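Local coordinates for acyl-CoA dehydrogenase FadE3 (Mycobacterium smegmatis, PDB 4IV6), which belongs to the acyl-CoA dehydrogenase family of flavoproteins and binds dihydroflavine-adenine dinucleotide in a four-chain assembly, at residues B[120-126]-B[164-170]; B[107-111]-B[187-191]; B[156-162]-B[197-203]; B[52-56]-B[88-93]. All blocks are in the same frame, centred on the assembly; numbering follows the deposited sequence.

The four contacts illustrate how chemistry follows position in an acyl-CoA dehydrogenase fold. Interaction 1, a buried pair of parallel strands, rests on main-chain hydrogen bonds, and interaction 2 leans helix 105-116 on strand 184-190 of the same sheet, mainly through one tyrosine. Interaction 4 is equally buried but lies among the N-terminal helices, where rings and a methionine do the work; it is hydrogen-bonded to interaction 1 through its histidine. Interaction 3 is only partly buried: a salt bridge at its exposed end gives way to a tryptophan packed on the flavin. Interactions 1 and 3 both grip the cofactor and are joined by a threonine hydroxyl.

Interaction 1: residues B[120-126]-B[164-170]; sequences LRATMAL and SDLVALM. With FDA (dihydroflavine-adenine dinucleotide), chain D.
Thr123 and Val167 lie side by side and point the same way, their CG2 methyls 3.9 Å apart, on a face that also carries Ala125 and Leu169. The Ala125 methyl is wedged between two partners, with Val167 CG1 pressed to 3.5 Å, tighter than usual, and Leu169 CD1 farther off. On the other face, Met124 curls back through chi2 and chi3, both near -60°, and lays its SD against the methyl of Ala168; Ala122 meets Leu166 CB beside it. Five main-chain hydrogen bonds bind 121-125 to 166-170, the core of two parallel strands in the mixed three-stranded sheet of the middle domain, Ala125 N to Ala168 O being nearly straight at 172°. Past the first strand, Leu126 crosses Met170, its CD2 tight against Met170 CB. The same end holds the flavin: FDA N3 donates to Met124 O at 3.0 Å, and Leu126 N donates to FDA O2. At the opposite end one water links Arg121 NE with Ser164 OG, whose hydroxyl is also bonded to Asn160 O, and a second accepts from Arg121 N and Asp165 N. Thr123 OG1 turns to Ser159 O, tying this sheet to strand 148-159 of the antiparallel one.

Interaction 2: residues B[107-111]-B[187-191]; sequences QKQKY and LLVEK
Tyr111 reaches out from helix 105-116 to Leu188 and Glu190, two residues on the same side of strand 184-190. In the closer-packed part, Leu188, with CG beside its backbone N (chi1 -52°), sends CD1 obliquely toward the tyrosine ring, 4.2 Å from Tyr111 CE2, and also meets the Gln107 amide at NE2, 3.5 Å away. That amide is held by bonds to Leu226 O and Thr104 N, so the methyl packs against a group whose rotation is fixed. The phenol hydroxyl donates to Glu190 OE2 over 2.7 Å, approaching on the anti side of the carboxylate, whose plane stands 75° from the ring. A water joins the same hydroxyl to Leu188 O, donating to both. The exposed side is looser. Lys110, extended beyond CG, lays its CG over the centre of the Tyr111 ring, but its NZ comes no nearer to Glu190 OE2 than 3.6 Å, a long salt bridge; the ammonium would still be expected to favour a charged carboxylate. Helix 105-116 thus sits against strand 184-190, with Leu166 of the adjoining strand 166-172 touching both Tyr111 and Leu188, and Leu99 of helix 83-102 packing against Gln107, Tyr111 and Leu188.

Interaction 3: residues B[156-162]-B[197-203]; sequences TWISNAR and VSRDLPK. With FDA (dihydroflavine-adenine dinucleotide), chain D.
Trp157 and Leu201 form the apolar centre of this contact. Leu201 CD1 lies over the six-membered ring of the indole, 4.0 Å from its centroid and 20° off the normal, a CH-pi contact. The opposite face takes the flavin methyl FDA C8M, 3.6 Å above the plane, which sandwiches the indole. Lys203 slides past the ring edge, its CG near Trp157 CZ3 and its CD against FDA C7M, while its ammonium goes to the carbonyls of Val209 and Tyr206. Val197 CG1 touches the Ala161 methyl and lies over one face of the Arg162 guanidinium. Charge pairing dominates at the exposed end: with a bend at chi3 (-52°), Arg162 brings NH2 to within 2.7 Å of Asp200 OD1, which lies in the guanidinium plane although NH2 stands above the carboxylate plane; the NE bond to OD1 is weak. Hydrogen bonds to the cofactor come from Ser159, whose N donates to FDA O4 and whose OG accepts from FDA N5 and is also hydrogen-bonded to Ser211 OG. Trp157 and Ile158 form a G1 beta bulge opposite Cys212. Tyr344 of the second subunit meets Trp157 edge-to-face; with Gly343 and Arg339 of that subunit bonded to FDA, this is a flavin site at a subunit interface.

Interaction 4: residues B[52-56]-B[88-93]; sequences IFGLA and AMGGHT
Phe53 drives a ring edge into the face of His92: CD2 sits 3.6 Å above the middle of the imidazole, and the two planes stand at 84°, a T-shaped pair. The histidine in turn fits the angle between the phenyl group and the Phe53 backbone, since His92 NE2 donates to Phe53 O at 2.8 Å, in the carbonyl plane and on a lone pair, though bent, 133° at the hydrogen. Its other nitrogen, ND1, is bonded to Ala122 N, so the imidazole is fixed from both sides. The second bump is Met89. Its CG takes the crowded position between backbone N and carbonyl carbon (chi1 53°), and bends at chi2 and chi3 curl the chain round Ile52. Met89 CG therefore rests against Ile52 CG2 at 3.5 Å, with CE reaching Leu55 CD1, while Met89 CB lies over one face of Phe53, 4.3 Å from the ring centroid. Near Thr93 the surfaces are bridged by a water that donates to Ile52 O and Thr93 OG1; the Ala56 methyl fills in beside Thr93 CG2. Helix 83-102 receives the loop that follows helix 41-50, Val74 and Tyr71 of helix 68-81 pack on Leu55, and Arg121 touches Phe53 and His92.

Interaction 1: residues B[120-126]-B[164-170]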
# COMPACT_ATOMS: atom_id res chain seq x y z
N LEU B 120 4.23 -14.43 -42.35
CA LEU B 120 4.51 -13.02 -42.17
C LEU B 120 4.11 -12.58 -40.78
O LEU B 120 2.99 -12.82 -40.37
CB LEU B 120 3.74 -12.21 -43.19
CG LEU B 120 3.78 -10.69 -43.03
CD1 LEU B 120 5.17 -10.16 -43.22
CD2 LEU B 120 2.83 -10.08 -44.04
N ARG B 121 5.00 -11.90 -40.08
CA ARG B 121 4.72 -11.30 -38.80
C ARG B 121 4.69 -9.78 -38.86
O ARG B 121 5.42 -9.15 -39.66
CB ARG B 121 5.78 -11.75 -37.81
CG ARG B 121 5.53 -13.18 -37.34
CD ARG B 121 6.67 -13.68 -36.51
NE ARG B 121 6.76 -12.98 -35.25
CZ ARG B 121 7.79 -13.10 -34.42
NH1 ARG B 121 8.79 -13.94 -34.71
NH2 ARG B 121 7.79 -12.42 -33.29
N ALA B 122 3.84 -9.18 -38.03
CA ALA B 122 3.68 -7.74 -37.98
C ALA B 122 3.87 -7.23 -36.58
O ALA B 122 3.64 -7.94 -35.58
CB ALA B 122 2.32 -7.32 -38.53
N THR B 123 4.26 -5.96 -36.49
CA THR B 123 4.36 -5.29 -35.20
C THR B 123 3.90 -3.84 -35.32
O THR B 123 3.72 -3.33 -36.44
CB THR B 123 5.78 -5.37 -34.66
OG1 THR B 123 5.82 -4.88 -33.31
CG2 THR B 123 6.74 -4.55 -35.54
N MET B 124 3.69 -3.19 -34.17
CA MET B 124 3.24 -1.79 -34.12
C MET B 124 4.40 -0.86 -33.82
O MET B 124 5.07 -1.06 -32.83
CB MET B 124 2.27 -1.55 -32.96
CG MET B 124 0.95 -2.27 -33.00
SD MET B 124 -0.10 -1.72 -34.36
CE MET B 124 -0.14 0.03 -34.09
N ALA B 125 4.57 0.19 -34.62
CA ALA B 125 5.59 1.19 -34.37
C ALA B 125 5.01 2.58 -34.11
O ALA B 125 4.73 3.36 -35.04
CB ALA B 125 6.59 1.23 -35.51
N LEU B 126 4.87 2.91 -32.83
CA LEU B 126 4.35 4.21 -32.39
C LEU B 126 5.43 5.02 -31.70
O LEU B 126 5.64 6.17 -32.03
CB LEU B 126 3.20 4.05 -31.41
CG LEU B 126 1.97 3.21 -31.72
CD1 LEU B 126 0.81 3.52 -30.79
CD2 LEU B 126 1.52 3.40 -33.13
N SER B 164 9.66 -9.18 -37.77
CA SER B 164 8.43 -8.75 -38.40
C SER B 164 8.70 -8.03 -39.72
O SER B 164 9.37 -7.00 -39.75
CB SER B 164 7.63 -7.81 -37.50
OG SER B 164 7.25 -8.46 -36.31
N ASP B 165 8.15 -8.54 -40.82
CA ASP B 165 8.36 -7.86 -42.08
C ASP B 165 7.21 -6.96 -42.54
O ASP B 165 7.25 -6.43 -43.65
CB ASP B 165 8.76 -8.87 -43.14
CG ASP B 165 10.21 -9.33 -42.95
OD1 ASP B 165 10.96 -8.74 -42.13
OD2 ASP B 165 10.61 -10.28 -43.63
N LEU B 166 6.21 -6.76 -41.68
CA LEU B 166 5.23 -5.67 -41.86
C LEU B 166 5.16 -4.88 -40.58
O LEU B 166 5.01 -5.44 -39.50
CB LEU B 166 3.86 -6.20 -42.21
CG LEU B 166 2.75 -5.16 -42.44
CD1 LEU B 166 3.02 -4.36 -43.71
CD2 LEU B 166 1.42 -5.87 -42.53
N VAL B 167 5.27 -3.56 -40.69
CA VAL B 167 5.26 -2.69 -39.51
C VAL B 167 4.13 -1.67 -39.71
O VAL B 167 4.07 -1.00 -40.75
CB VAL B 167 6.64 -2.03 -39.33
CG1 VAL B 167 6.61 -1.02 -38.18
CG2 VAL B 167 7.71 -3.08 -39.07
N ALA B 168 3.21 -1.62 -38.77
CA ALA B 168 2.18 -0.60 -38.75
C ALA B 168 2.76 0.66 -38.11
O ALA B 168 2.92 0.75 -36.90
CB ALA B 168 0.95 -1.08 -37.99
N LEU B 169 3.09 1.63 -38.96
CA LEU B 169 3.86 2.79 -38.56
C LEU B 169 2.95 3.99 -38.38
O LEU B 169 2.35 4.44 -39.34
CB LEU B 169 4.88 3.13 -39.64
CG LEU B 169 5.84 4.28 -39.34
CD1 LEU B 169 6.84 3.90 -38.24
CD2 LEU B 169 6.59 4.66 -40.59
N MET B 170 2.88 4.53 -37.16
CA MET B 170 2.12 5.76 -36.93
C MET B 170 3.06 6.91 -37.23
O MET B 170 4.18 6.96 -36.68
CB MET B 170 1.59 5.83 -35.51
CG MET B 170 0.68 7.03 -35.25
SD MET B 170 0.05 7.11 -33.55
CE MET B 170 -1.25 5.92 -33.62
PA FDA D . 7.56 9.10 -21.28
O1A FDA D . 6.34 9.42 -22.10
O2A FDA D . 8.86 9.82 -21.52
O5B FDA D . 7.16 9.23 -19.74
C5B FDA D . 8.13 9.19 -18.66
C4B FDA D . 7.39 9.26 -17.32
O4B FDA D . 6.51 10.40 -17.26
C3B FDA D . 6.49 8.07 -17.10
O3B FDA D . 6.35 7.83 -15.68
C2B FDA D . 5.18 8.54 -17.71
O2B FDA D . 4.03 7.86 -17.24
C1B FDA D . 5.16 9.97 -17.22
N9A FDA D . 4.30 10.86 -18.03
C8A FDA D . 4.57 11.29 -19.29
N7A FDA D . 3.60 12.12 -19.72
C5A FDA D . 2.70 12.22 -18.71
C6A FDA D . 1.44 12.93 -18.49
N6A FDA D . 0.95 13.71 -19.45
N1A FDA D . 0.78 12.78 -17.32
C2A FDA D . 1.29 12.02 -16.34
N3A FDA D . 2.45 11.33 -16.46
C4A FDA D . 3.17 11.42 -17.60
N1 FDA D . 6.29 0.95 -28.29
C2 FDA D . 5.87 0.67 -29.52
O2 FDA D . 5.44 1.59 -30.24
N3 FDA D . 5.90 -0.58 -30.02
C4 FDA D . 6.36 -1.64 -29.35
O4 FDA D . 6.39 -2.78 -29.88
C4X FDA D . 6.82 -1.42 -27.97
N5 FDA D . 7.34 -2.40 -27.20
C5X FDA D . 8.12 -2.07 -26.14
C6 FDA D . 9.00 -3.00 -25.57
C7 FDA D . 9.78 -2.68 -24.46
C7M FDA D . 10.75 -3.68 -23.88
C8 FDA D . 9.67 -1.40 -23.88
C8M FDA D . 10.47 -0.96 -22.67
C9 FDA D . 8.80 -0.48 -24.44
C9A FDA D . 8.04 -0.79 -25.58
N10 FDA D . 7.20 0.19 -26.14
C10 FDA D . 6.79 -0.02 -27.48
C1' FDA D . 7.45 1.58 -25.75
C2' FDA D . 6.46 1.92 -24.65
O2' FDA D . 5.12 1.95 -25.15
C3' FDA D . 6.86 3.28 -24.06
O3' FDA D . 7.99 3.07 -23.22
C4' FDA D . 5.76 3.92 -23.25
O4' FDA D . 4.87 4.52 -24.21
C5' FDA D . 6.29 5.05 -22.34
O5' FDA D . 7.08 5.91 -23.13
P FDA D . 8.35 6.72 -22.62
O1P FDA D . 8.66 7.64 -23.79
O2P FDA D . 9.39 5.77 -22.15
O3P FDA D . 7.76 7.51 -21.34
O HOH W 1 5.75 -10.22 -34.52
O HOH W 2 7.84 -11.43 -40.88

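Interaction 2: residues B[107-111]-B[187-191]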
# COMPACT_ATOMS: atom_id res chain seq x y z
N GLN B 107 -5.60 -4.96 -49.11
CA GLN B 107 -4.64 -5.07 -48.00
C GLN B 107 -4.86 -6.30 -47.16
O GLN B 107 -3.91 -7.00 -46.79
CB GLN B 107 -4.74 -3.85 -47.06
CG GLN B 107 -4.36 -2.56 -47.73
CD GLN B 107 -4.55 -1.35 -46.82
OE1 GLN B 107 -5.62 -1.11 -46.24
NE2 GLN B 107 -3.51 -0.57 -46.73
N LYS B 108 -6.13 -6.53 -46.82
CA LYS B 108 -6.54 -7.70 -46.08
C LYS B 108 -6.10 -8.98 -46.80
O LYS B 108 -5.48 -9.86 -46.19
CB LYS B 108 -8.05 -7.69 -45.82
CG LYS B 108 -8.46 -6.63 -44.81
CD LYS B 108 -9.90 -6.75 -44.39
CE LYS B 108 -10.83 -6.37 -45.51
NZ LYS B 108 -12.20 -6.21 -44.99
N GLN B 109 -6.36 -9.05 -48.11
CA GLN B 109 -5.97 -10.18 -48.91
C GLN B 109 -4.46 -10.31 -49.07
O GLN B 109 -3.94 -11.41 -49.12
CB GLN B 109 -6.64 -10.10 -50.29
CG GLN B 109 -6.57 -11.39 -51.11
CD GLN B 109 -6.99 -12.63 -50.33
OE1 GLN B 109 -7.99 -12.61 -49.59
NE2 GLN B 109 -6.21 -13.70 -50.45
N LYS B 110 -3.77 -9.19 -49.17
CA LYS B 110 -2.32 -9.22 -49.34
C LYS B 110 -1.58 -9.78 -48.12
O LYS B 110 -0.60 -10.50 -48.27
CB LYS B 110 -1.82 -7.81 -49.61
CG LYS B 110 -0.32 -7.74 -49.71
CD LYS B 110 0.12 -6.44 -50.29
CE LYS B 110 1.51 -6.64 -50.84
NZ LYS B 110 2.02 -5.35 -51.35
N TYR B 111 -2.06 -9.43 -46.93
CA TYR B 111 -1.32 -9.67 -45.69
C TYR B 111 -1.88 -10.73 -44.72
O TYR B 111 -1.11 -11.50 -44.14
CB TYR B 111 -1.19 -8.34 -44.93
CG TYR B 111 -0.31 -7.33 -45.62
CD1 TYR B 111 0.99 -7.68 -46.07
CD2 TYR B 111 -0.73 -6.03 -45.81
CE1 TYR B 111 1.80 -6.75 -46.71
CE2 TYR B 111 0.08 -5.11 -46.45
CZ TYR B 111 1.34 -5.46 -46.91
OH TYR B 111 2.13 -4.52 -47.53
N LEU B 187 0.60 3.76 -41.60
CA LEU B 187 1.01 3.17 -42.86
C LEU B 187 1.52 1.77 -42.58
O LEU B 187 2.19 1.53 -41.56
CB LEU B 187 2.12 3.98 -43.54
CG LEU B 187 1.94 5.48 -43.84
CD1 LEU B 187 3.10 6.00 -44.69
CD2 LEU B 187 0.64 5.80 -44.52
N LEU B 188 1.19 0.84 -43.48
CA LEU B 188 1.67 -0.53 -43.40
C LEU B 188 2.95 -0.59 -44.22
O LEU B 188 2.92 -0.62 -45.41
CB LEU B 188 0.62 -1.49 -43.98
CG LEU B 188 -0.78 -1.34 -43.38
CD1 LEU B 188 -1.78 -2.20 -44.11
CD2 LEU B 188 -0.73 -1.69 -41.93
N VAL B 189 4.08 -0.62 -43.54
CA VAL B 189 5.40 -0.49 -44.14
C VAL B 189 6.14 -1.82 -44.16
O VAL B 189 6.35 -2.44 -43.12
CB VAL B 189 6.22 0.50 -43.30
CG1 VAL B 189 7.62 0.71 -43.87
CG2 VAL B 189 5.47 1.83 -43.24
N GLU B 190 6.54 -2.23 -45.35
CA GLU B 190 7.42 -3.37 -45.51
C GLU B 190 8.90 -2.94 -45.37
O GLU B 190 9.23 -1.76 -45.30
CB GLU B 190 7.19 -4.04 -46.88
CG GLU B 190 5.74 -4.43 -47.09
CD GLU B 190 5.49 -5.16 -48.40
OE1 GLU B 190 6.41 -5.30 -49.22
OE2 GLU B 190 4.37 -5.60 -48.61
N LYS B 191 9.79 -3.93 -45.33
CA LYS B 191 11.22 -3.69 -45.19
C LYS B 191 11.85 -3.14 -46.50
O LYS B 191 12.54 -3.85 -47.22
CB LYS B 191 11.92 -4.97 -44.73
CG LYS B 191 11.52 -5.45 -43.33
CD LYS B 191 12.05 -4.54 -42.24
CE LYS B 191 11.44 -4.81 -40.87
NZ LYS B 191 11.90 -6.10 -40.30
O HOH W 3 1.63 -2.04 -47.36

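Interaction 3: residues B[156-162]-B[197-203]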
# COMPACT_ATOMS: atom_id res chain seq x y z
N THR B 156 11.54 3.94 -31.56
CA THR B 156 12.34 3.09 -30.72
C THR B 156 11.48 2.24 -29.81
O THR B 156 10.26 2.46 -29.70
CB THR B 156 13.37 3.87 -29.93
OG1 THR B 156 14.39 2.98 -29.46
CG2 THR B 156 12.73 4.62 -28.75
N TRP B 157 12.13 1.26 -29.18
CA TRP B 157 11.48 0.22 -28.39
C TRP B 157 10.48 -0.59 -29.20
O TRP B 157 9.48 -1.06 -28.65
CB TRP B 157 10.77 0.80 -27.14
CG TRP B 157 11.68 1.27 -26.08
CD1 TRP B 157 11.77 2.55 -25.58
CD2 TRP B 157 12.62 0.48 -25.35
NE1 TRP B 157 12.73 2.60 -24.60
CE2 TRP B 157 13.26 1.34 -24.43
CE3 TRP B 157 13.00 -0.86 -25.39
CZ2 TRP B 157 14.27 0.89 -23.58
CZ3 TRP B 157 13.99 -1.32 -24.53
CH2 TRP B 157 14.61 -0.44 -23.63
N ILE B 158 10.75 -0.81 -30.48
CA ILE B 158 9.78 -1.52 -31.29
C ILE B 158 10.02 -3.02 -31.20
O ILE B 158 11.03 -3.54 -31.68
CB ILE B 158 9.77 -1.02 -32.75
CG1 ILE B 158 9.52 0.50 -32.80
CG2 ILE B 158 8.73 -1.80 -33.57
CD1 ILE B 158 8.36 0.97 -31.91
N SER B 159 9.09 -3.71 -30.54
CA SER B 159 9.23 -5.14 -30.31
C SER B 159 9.07 -5.95 -31.59
O SER B 159 8.26 -5.62 -32.47
CB SER B 159 8.21 -5.62 -29.27
OG SER B 159 8.47 -4.98 -28.02
N ASN B 160 9.84 -7.02 -31.68
CA ASN B 160 9.83 -7.92 -32.81
C ASN B 160 10.09 -7.23 -34.16
O ASN B 160 9.69 -7.74 -35.21
CB ASN B 160 8.51 -8.67 -32.88
CG ASN B 160 8.10 -9.26 -31.56
OD1 ASN B 160 8.61 -10.29 -31.14
ND2 ASN B 160 7.10 -8.67 -30.95
N ALA B 161 10.78 -6.09 -34.15
CA ALA B 161 11.03 -5.34 -35.37
C ALA B 161 11.87 -6.05 -36.41
O ALA B 161 11.72 -5.78 -37.61
CB ALA B 161 11.65 -3.99 -35.04
N ARG B 162 12.77 -6.92 -35.99
CA ARG B 162 13.67 -7.63 -36.90
C ARG B 162 12.94 -8.82 -37.56
O ARG B 162 13.01 -9.03 -38.76
CB ARG B 162 14.91 -8.12 -36.13
CG ARG B 162 16.10 -8.52 -36.99
CD ARG B 162 17.39 -8.79 -36.20
NE ARG B 162 17.78 -7.71 -35.26
CZ ARG B 162 18.32 -6.54 -35.61
NH1 ARG B 162 18.55 -6.22 -36.89
NH2 ARG B 162 18.64 -5.67 -34.67
N VAL B 197 16.60 -1.27 -39.29
CA VAL B 197 16.33 -1.82 -37.96
C VAL B 197 17.68 -1.86 -37.28
O VAL B 197 18.56 -2.68 -37.59
CB VAL B 197 15.67 -3.20 -38.03
CG1 VAL B 197 15.37 -3.70 -36.62
CG2 VAL B 197 14.38 -3.09 -38.81
N SER B 198 17.85 -0.92 -36.36
CA SER B 198 19.16 -0.33 -36.14
C SER B 198 19.93 -1.03 -35.06
O SER B 198 21.16 -1.17 -35.20
CB SER B 198 19.09 1.20 -35.86
OG SER B 198 18.32 1.91 -36.84
N ARG B 199 19.27 -1.44 -33.99
CA ARG B 199 19.96 -2.27 -32.95
C ARG B 199 18.98 -2.86 -31.93
O ARG B 199 17.89 -2.31 -31.78
CB ARG B 199 21.00 -1.44 -32.19
CG ARG B 199 20.40 -0.44 -31.22
CD ARG B 199 21.41 0.58 -30.76
NE ARG B 199 20.77 1.69 -30.08
CZ ARG B 199 20.10 2.65 -30.71
NH1 ARG B 199 19.96 2.66 -32.03
NH2 ARG B 199 19.54 3.63 -29.99
N ASP B 200 19.33 -3.99 -31.33
CA ASP B 200 18.56 -4.61 -30.23
C ASP B 200 18.86 -3.90 -28.93
O ASP B 200 20.01 -3.81 -28.56
CB ASP B 200 18.93 -6.07 -30.05
CG ASP B 200 18.48 -6.93 -31.22
OD1 ASP B 200 17.87 -6.38 -32.17
OD2 ASP B 200 18.73 -8.16 -31.18
N LEU B 201 17.84 -3.42 -28.23
CA LEU B 201 18.07 -2.62 -27.05
C LEU B 201 18.21 -3.54 -25.82
O LEU B 201 17.38 -4.38 -25.61
CB LEU B 201 16.94 -1.61 -26.91
CG LEU B 201 16.76 -0.70 -28.15
CD1 LEU B 201 15.50 0.13 -28.04
CD2 LEU B 201 17.96 0.21 -28.38
N PRO B 202 19.28 -3.40 -25.03
CA PRO B 202 19.40 -4.30 -23.89
C PRO B 202 18.43 -3.96 -22.74
O PRO B 202 18.24 -2.78 -22.39
CB PRO B 202 20.86 -4.16 -23.47
CG PRO B 202 21.26 -2.84 -23.96
CD PRO B 202 20.52 -2.64 -25.26
N LYS B 203 17.81 -5.02 -22.21
CA LYS B 203 16.60 -4.91 -21.37
C LYS B 203 16.75 -5.69 -20.05
O LYS B 203 17.45 -6.69 -19.99
CB LYS B 203 15.41 -5.58 -22.08
CG LYS B 203 15.00 -4.99 -23.37
CD LYS B 203 13.76 -5.66 -23.93
CE LYS B 203 14.12 -6.88 -24.78
NZ LYS B 203 12.90 -7.28 -25.53
PA FDA D . 7.56 9.10 -21.28
O1A FDA D . 6.34 9.42 -22.10
O2A FDA D . 8.86 9.82 -21.52
O5B FDA D . 7.16 9.23 -19.74
C5B FDA D . 8.13 9.19 -18.66
C4B FDA D . 7.39 9.26 -17.32
O4B FDA D . 6.51 10.40 -17.26
C3B FDA D . 6.49 8.07 -17.10
O3B FDA D . 6.35 7.83 -15.68
C2B FDA D . 5.18 8.54 -17.71
O2B FDA D . 4.03 7.86 -17.24
C1B FDA D . 5.16 9.97 -17.22
N9A FDA D . 4.30 10.86 -18.03
C8A FDA D . 4.57 11.29 -19.29
N7A FDA D . 3.60 12.12 -19.72
C5A FDA D . 2.70 12.22 -18.71
C6A FDA D . 1.44 12.93 -18.49
N6A FDA D . 0.95 13.71 -19.45
N1A FDA D . 0.78 12.78 -17.32
C2A FDA D . 1.29 12.02 -16.34
N3A FDA D . 2.45 11.33 -16.46
C4A FDA D . 3.17 11.42 -17.60
N1 FDA D . 6.29 0.95 -28.29
C2 FDA D . 5.87 0.67 -29.52
O2 FDA D . 5.44 1.59 -30.24
N3 FDA D . 5.90 -0.58 -30.02
C4 FDA D . 6.36 -1.64 -29.35
O4 FDA D . 6.39 -2.78 -29.88
C4X FDA D . 6.82 -1.42 -27.97
N5 FDA D . 7.34 -2.40 -27.20
C5X FDA D . 8.12 -2.07 -26.14
C6 FDA D . 9.00 -3.00 -25.57
C7 FDA D . 9.78 -2.68 -24.46
C7M FDA D . 10.75 -3.68 -23.88
C8 FDA D . 9.67 -1.40 -23.88
C8M FDA D . 10.47 -0.96 -22.67
C9 FDA D . 8.80 -0.48 -24.44
C9A FDA D . 8.04 -0.79 -25.58
N10 FDA D . 7.20 0.19 -26.14
C10 FDA D . 6.79 -0.02 -27.48
C1' FDA D . 7.45 1.58 -25.75
C2' FDA D . 6.46 1.92 -24.65
O2' FDA D . 5.12 1.95 -25.15
C3' FDA D . 6.86 3.28 -24.06
O3' FDA D . 7.99 3.07 -23.22
C4' FDA D . 5.76 3.92 -23.25
O4' FDA D . 4.87 4.52 -24.21
C5' FDA D . 6.29 5.05 -22.34
O5' FDA D . 7.08 5.91 -23.13
P FDA D . 8.35 6.72 -22.62
O1P FDA D . 8.66 7.64 -23.79
O2P FDA D . 9.39 5.77 -22.15
O3P FDA D . 7.76 7.51 -21.34

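Interaction 4: residues B[52-56]-B[88-93]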
# COMPACT_ATOMS: atom_id res chain seq x y z
N ILE B 52 -1.08 -19.70 -33.27
CA ILE B 52 -1.04 -18.54 -32.37
C ILE B 52 -1.12 -17.18 -33.12
O ILE B 52 -1.72 -16.19 -32.65
CB ILE B 52 0.25 -18.55 -31.50
CG1 ILE B 52 0.34 -19.77 -30.58
CG2 ILE B 52 0.38 -17.28 -30.66
CD1 ILE B 52 -0.77 -19.89 -29.57
N PHE B 53 -0.49 -17.13 -34.29
CA PHE B 53 -0.44 -15.91 -35.05
C PHE B 53 -1.70 -15.64 -35.88
O PHE B 53 -1.78 -14.59 -36.54
CB PHE B 53 0.84 -15.88 -35.90
CG PHE B 53 2.08 -15.75 -35.07
CD1 PHE B 53 2.69 -16.86 -34.54
CD2 PHE B 53 2.62 -14.52 -34.79
CE1 PHE B 53 3.82 -16.75 -33.74
CE2 PHE B 53 3.74 -14.39 -33.99
CZ PHE B 53 4.35 -15.50 -33.47
N GLY B 54 -2.68 -16.55 -35.84
CA GLY B 54 -3.93 -16.43 -36.58
C GLY B 54 -5.15 -16.37 -35.68
O GLY B 54 -6.28 -16.49 -36.14
N LEU B 55 -4.94 -16.18 -34.38
CA LEU B 55 -6.04 -16.22 -33.41
C LEU B 55 -7.10 -15.13 -33.62
O LEU B 55 -8.21 -15.28 -33.15
CB LEU B 55 -5.52 -16.12 -31.97
CG LEU B 55 -4.71 -17.31 -31.46
CD1 LEU B 55 -4.04 -16.95 -30.15
CD2 LEU B 55 -5.58 -18.52 -31.29
N ALA B 56 -6.75 -14.04 -34.27
CA ALA B 56 -7.73 -13.00 -34.54
C ALA B 56 -8.14 -12.90 -36.03
O ALA B 56 -8.78 -11.94 -36.42
CB ALA B 56 -7.23 -11.66 -34.03
N ALA B 88 5.77 -11.90 -28.22
CA ALA B 88 6.06 -12.22 -29.61
C ALA B 88 4.87 -12.08 -30.53
O ALA B 88 5.04 -11.81 -31.72
CB ALA B 88 6.60 -13.65 -29.72
N MET B 89 3.66 -12.28 -29.99
CA MET B 89 2.43 -12.27 -30.81
C MET B 89 1.45 -11.12 -30.54
O MET B 89 0.46 -10.98 -31.25
CB MET B 89 1.73 -13.65 -30.75
CG MET B 89 1.44 -14.19 -29.36
SD MET B 89 -0.04 -13.47 -28.59
CE MET B 89 -1.27 -14.00 -29.70
N GLY B 90 1.73 -10.28 -29.56
CA GLY B 90 0.82 -9.20 -29.16
C GLY B 90 0.58 -8.12 -30.21
O GLY B 90 -0.55 -7.95 -30.70
N GLY B 91 1.63 -7.40 -30.56
CA GLY B 91 1.55 -6.45 -31.67
C GLY B 91 1.03 -7.03 -32.98
O GLY B 91 0.30 -6.37 -33.71
N HIS B 92 1.40 -8.28 -33.28
CA HIS B 92 0.92 -8.97 -34.46
C HIS B 92 -0.60 -9.08 -34.43
O HIS B 92 -1.28 -8.83 -35.41
CB HIS B 92 1.57 -10.34 -34.55
CG HIS B 92 1.11 -11.18 -35.69
ND1 HIS B 92 1.79 -11.24 -36.90
CD2 HIS B 92 0.10 -12.07 -35.79
CE1 HIS B 92 1.18 -12.10 -37.70
NE2 HIS B 92 0.16 -12.63 -37.04
N THR B 93 -1.13 -9.45 -33.27
CA THR B 93 -2.59 -9.50 -33.10
C THR B 93 -3.26 -8.12 -33.30
O THR B 93 -4.30 -7.99 -33.96
CB THR B 93 -2.97 -10.05 -31.72
OG1 THR B 93 -2.21 -11.26 -31.45
CG2 THR B 93 -4.44 -10.35 -31.66
O HOH W 4 -2.54 -13.62 -33.11